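PDB 3VRH: putative uncharacterized protein PH0300 from Pyrococcus horikoshii, which catalyses the ATP-dependent 2-thiolation of 5-methyluridine 54 in the T loop of tRNA, a modification that stabilises tRNAs against heat. Local coordinates for residues G154-D159 against V199-V204. Sequence-based numbering, arbitrary orientation.
With BCN (bicine), chain D.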
ATOM      1  N   GLY A 154      22.271   4.473  -3.540  1.00 19.87           N
ATOM      2  CA  GLY A 154      22.106   4.909  -2.164  1.00 22.59           C
ATOM      3  C   GLY A 154      20.710   4.742  -1.564  1.00 24.44           C
ATOM      4  O   GLY A 154      20.449   5.213  -0.461  1.00 23.80           O
ATOM      5  N   HIS A 155      19.825   4.065  -2.288  1.00 20.90           N
ATOM      6  CA  HIS A 155      18.479   3.759  -1.802  1.00 24.83           C
ATOM      7  C   HIS A 155      18.509   3.121  -0.428  1.00 23.04           C
ATOM      8  O   HIS A 155      19.156   2.098  -0.214  1.00 24.65           O
ATOM      9  CB  HIS A 155      17.772   2.802  -2.762  1.00 27.41           C
ATOM     10  CG  HIS A 155      17.610   3.339  -4.150  1.00 27.39           C
ATOM     11  ND1 HIS A 155      18.668   3.481  -5.023  1.00 25.65           N
ATOM     12  CD2 HIS A 155      16.507   3.747  -4.824  1.00 29.33           C
ATOM     13  CE1 HIS A 155      18.227   3.969  -6.171  1.00 26.98           C
ATOM     14  NE2 HIS A 155      16.920   4.140  -6.077  1.00 33.13           N
ATOM     15  N   ASN A 156      17.823   3.744   0.512  1.00 23.62           N
ATOM     16  CA  ASN A 156      17.783   3.245   1.873  1.00 23.99           C
ATOM     17  C   ASN A 156      16.405   2.654   2.171  1.00 23.92           C
ATOM     18  O   ASN A 156      15.555   2.571   1.275  1.00 23.17           O
ATOM     19  CB  ASN A 156      18.166   4.369   2.858  1.00 21.48           C
ATOM     20  CG  ASN A 156      17.195   5.546   2.809  1.00 25.48           C
ATOM     21  OD1 ASN A 156      15.973   5.362   2.883  1.00 24.84           O
ATOM     22  ND2 ASN A 156      17.731   6.756   2.675  1.00 20.10           N
ATOM     23  N   LEU A 157      16.178   2.250   3.416  1.00 24.63           N
ATOM     24  CA  LEU A 157      14.936   1.557   3.758  1.00 24.55           C
ATOM     25  C   LEU A 157      13.706   2.397   3.410  1.00 23.87           C
ATOM     26  O   LEU A 157      12.732   1.881   2.841  1.00 24.15           O
ATOM     27  CB  LEU A 157      14.917   1.165   5.237  1.00 22.60           C
ATOM     28  CG  LEU A 157      13.710   0.339   5.692  1.00 26.24           C
ATOM     29  CD1 LEU A 157      13.616  -0.971   4.909  1.00 22.65           C
ATOM     30  CD2 LEU A 157      13.804   0.057   7.177  1.00 28.80           C
ATOM     31  N   ASP A 158      13.763   3.688   3.742  1.00 25.20           N
ATOM     32  CA  ASP A 158      12.662   4.613   3.460  1.00 24.89           C
ATOM     33  C   ASP A 158      12.384   4.772   1.968  1.00 25.05           C
ATOM     34  O   ASP A 158      11.228   4.870   1.553  1.00 24.76           O
ATOM     35  CB  ASP A 158      12.891   5.977   4.121  1.00 24.41           C
ATOM     36  CG  ASP A 158      12.956   5.886   5.641  1.00 29.95           C
ATOM     37  OD1 ASP A 158      14.050   5.684   6.194  1.00 29.44           O
ATOM     38  OD2 ASP A 158      11.907   6.016   6.294  1.00 37.74           O
ATOM     39  N   ASP A 159      13.434   4.779   1.160  1.00 22.12           N
ATOM     40  CA  ASP A 159      13.255   4.784  -0.293  1.00 26.48           C
ATOM     41  C   ASP A 159      12.527   3.547  -0.790  1.00 25.83           C
ATOM     42  O   ASP A 159      11.560   3.664  -1.548  1.00 25.00           O
ATOM     43  CB  ASP A 159      14.595   4.928  -1.012  1.00 27.84           C
ATOM     44  CG  ASP A 159      15.307   6.200  -0.625  1.00 29.83           C
ATOM     45  OD1 ASP A 159      14.611   7.233  -0.583  1.00 28.01           O
ATOM     46  OD2 ASP A 159      16.523   6.167  -0.317  1.00 28.97           O
ATOM     47  N   VAL A 199      19.361   0.528   6.380  1.00 23.49           N
ATOM     48  CA  VAL A 199      19.473   1.717   7.216  1.00 24.55           C
ATOM     49  C   VAL A 199      18.335   2.677   6.857  1.00 24.15           C
ATOM     50  O   VAL A 199      17.851   2.681   5.723  1.00 25.65           O
ATOM     51  CB  VAL A 199      20.844   2.421   7.085  1.00 21.19           C
ATOM     52  CG1 VAL A 199      21.946   1.563   7.651  1.00 21.84           C
ATOM     53  CG2 VAL A 199      21.123   2.782   5.620  1.00 24.91           C
ATOM     54  N   THR A 200      17.907   3.481   7.824  1.00 21.65           N
ATOM     55  CA  THR A 200      16.801   4.396   7.606  1.00 26.33           C
ATOM     56  C   THR A 200      17.326   5.721   7.060  1.00 24.22           C
ATOM     57  O   THR A 200      18.522   6.007   7.138  1.00 24.88           O
ATOM     58  CB  THR A 200      16.033   4.668   8.911  1.00 27.27           C
ATOM     59  OG1 THR A 200      16.879   5.395   9.809  1.00 22.39           O
ATOM     60  CG2 THR A 200      15.570   3.350   9.576  1.00 25.49           C
ATOM     61  N   GLU A 201      16.428   6.526   6.506  1.00 22.98           N
ATOM     62  CA  GLU A 201      16.806   7.815   5.962  1.00 24.07           C
ATOM     63  C   GLU A 201      17.332   8.716   7.071  1.00 25.07           C
ATOM     64  O   GLU A 201      18.279   9.477   6.885  1.00 22.90           O
ATOM     65  CB  GLU A 201      15.638   8.479   5.220  1.00 24.83           C
ATOM     66  CG  GLU A 201      16.056   9.804   4.581  1.00 23.67           C
ATOM     67  CD  GLU A 201      15.163  10.250   3.448  1.00 27.66           C
ATOM     68  OE1 GLU A 201      14.092   9.641   3.228  1.00 32.53           O
ATOM     69  OE2 GLU A 201      15.542  11.216   2.766  1.00 30.72           O
ATOM     70  N   ARG A 202      16.714   8.599   8.234  1.00 22.92           N
ATOM     71  CA  ARG A 202      17.132   9.327   9.420  1.00 24.65           C
ATOM     72  C   ARG A 202      18.569   8.941   9.838  1.00 23.30           C
ATOM     73  O   ARG A 202      19.378   9.801  10.206  1.00 20.96           O
ATOM     74  CB  ARG A 202      16.126   9.002  10.513  1.00 23.80           C
ATOM     75  CG  ARG A 202      16.425   9.505  11.869  1.00 27.38           C
ATOM     76  CD  ARG A 202      15.550   8.725  12.859  1.00 27.08           C
ATOM     77  NE  ARG A 202      15.908   9.089  14.213  1.00 31.41           N
ATOM     78  CZ  ARG A 202      16.384   8.246  15.124  1.00 28.64           C
ATOM     79  NH1 ARG A 202      16.529   6.961  14.835  1.00 32.05           N
ATOM     80  NH2 ARG A 202      16.681   8.698  16.338  1.00 32.16           N
ATOM     81  N   GLU A 203      18.894   7.653   9.757  1.00 20.32           N
ATOM     82  CA  GLU A 203      20.266   7.213  10.066  1.00 24.70           C
ATOM     83  C   GLU A 203      21.268   7.727   9.020  1.00 22.37           C
ATOM     84  O   GLU A 203      22.378   8.103   9.354  1.00 23.14           O
ATOM     85  CB  GLU A 203      20.327   5.692  10.198  1.00 23.81           C
ATOM     86  CG  GLU A 203      19.573   5.213  11.416  1.00 24.41           C
ATOM     87  CD  GLU A 203      19.434   3.718  11.486  1.00 26.43           C
ATOM     88  OE1 GLU A 203      19.405   3.053  10.428  1.00 25.14           O
ATOM     89  OE2 GLU A 203      19.340   3.209  12.619  1.00 25.22           O
ATOM     90  N   VAL A 204      20.850   7.762   7.757  1.00 23.32           N
ATOM     91  CA  VAL A 204      21.690   8.310   6.701  1.00 21.86           C
ATOM     92  C   VAL A 204      22.001   9.780   6.956  1.00 26.74           C
ATOM     93  O   VAL A 204      23.176  10.185   6.942  1.00 21.48           O
ATOM     94  CB  VAL A 204      21.075   8.123   5.308  1.00 22.53           C
ATOM     95  CG1 VAL A 204      21.905   8.840   4.258  1.00 22.88           C
ATOM     96  CG2 VAL A 204      20.948   6.633   4.978  1.00 20.89           C
TER
HETATM   97  N1  BCN D 403      20.800   7.743  -5.293  1.00 36.46           N
HETATM   98  C1  BCN D 403      19.964   7.371  -4.080  1.00 32.83           C
HETATM   99  C2  BCN D 403      18.514   7.650  -4.211  1.00 32.96           C
HETATM  100  O21 BCN D 403      18.020   7.648  -5.368  1.00 40.94           O
HETATM  101  O22 BCN D 403      17.818   7.907  -3.204  1.00 39.83           O
HETATM  102  C3  BCN D 403      21.283   9.147  -5.201  1.00 37.46           C
HETATM  103  C4  BCN D 403      21.292   9.841  -3.822  1.00 37.24           C
HETATM  104  O4  BCN D 403      22.126  10.659  -3.529  1.00 24.87           O
HETATM  105  C5  BCN D 403      21.947   6.843  -5.394  1.00 23.14           C
HETATM  106  C6  BCN D 403      22.667   6.933  -6.671  1.00 34.77           C
HETATM  107  O6  BCN D 403      23.421   6.081  -7.008  1.00 33.52           O
HETATM  108  O   HOH W   1      13.864   7.407   8.394  1.00 24.44           O
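The amide of N156 lies over the backbone and CB of E201, its ND2 3.6 Å from E201 CA, with V204 CG2 packed beside it. Here two helix N-termini of the PP-loop ATPase domain meet, 157-169 and 201-211, each opened by a capping box. In the first, N156 is the N-cap: CG sits between its own backbone N and carbonyl carbon (chi1 62°), and OD1 accepts from D159 N, which stands above the amide plane, while D159 OD2 takes the N-H of N156. In the second, T200 OG1 receives E203 N and E203 OE1 in turn accepts from T200 N. Two bonds join the helix starts. L157 N gives a nearly straight one to V199 O at 2.9 Å. D158, its CG turned anti to the carbonyl carbon, reaches across with OD1 to E201 N, which meets the anti side of the carboxylate, 29° out of its plane; the 2.5 Å between them is shorter than expected for N-H...O, and its exact value is doubtful. An alanine at N156 would probably leave D159 N without its cap and open a gap against E201 and V204 where the amide had lain. Negative charge gathers here, E201 OE1 lying 4.5 Å from D159 OD1; K232 forms salt bridges with both, probably offsetting the repulsion, while K58 pairs with E201 OE2 and K246 with D158 OD2. On the pocket side, G154, which belongs to the ATP site, borders the bicine, whose O21 sits over one face of the H155 ring, toward its rim. At the far edge a water donates to D158 OD1 at 2.8 Å and accepts from R202 N, so that OD1 serves two successive N-H groups of helix 201-211, E201 directly and R202 through the water.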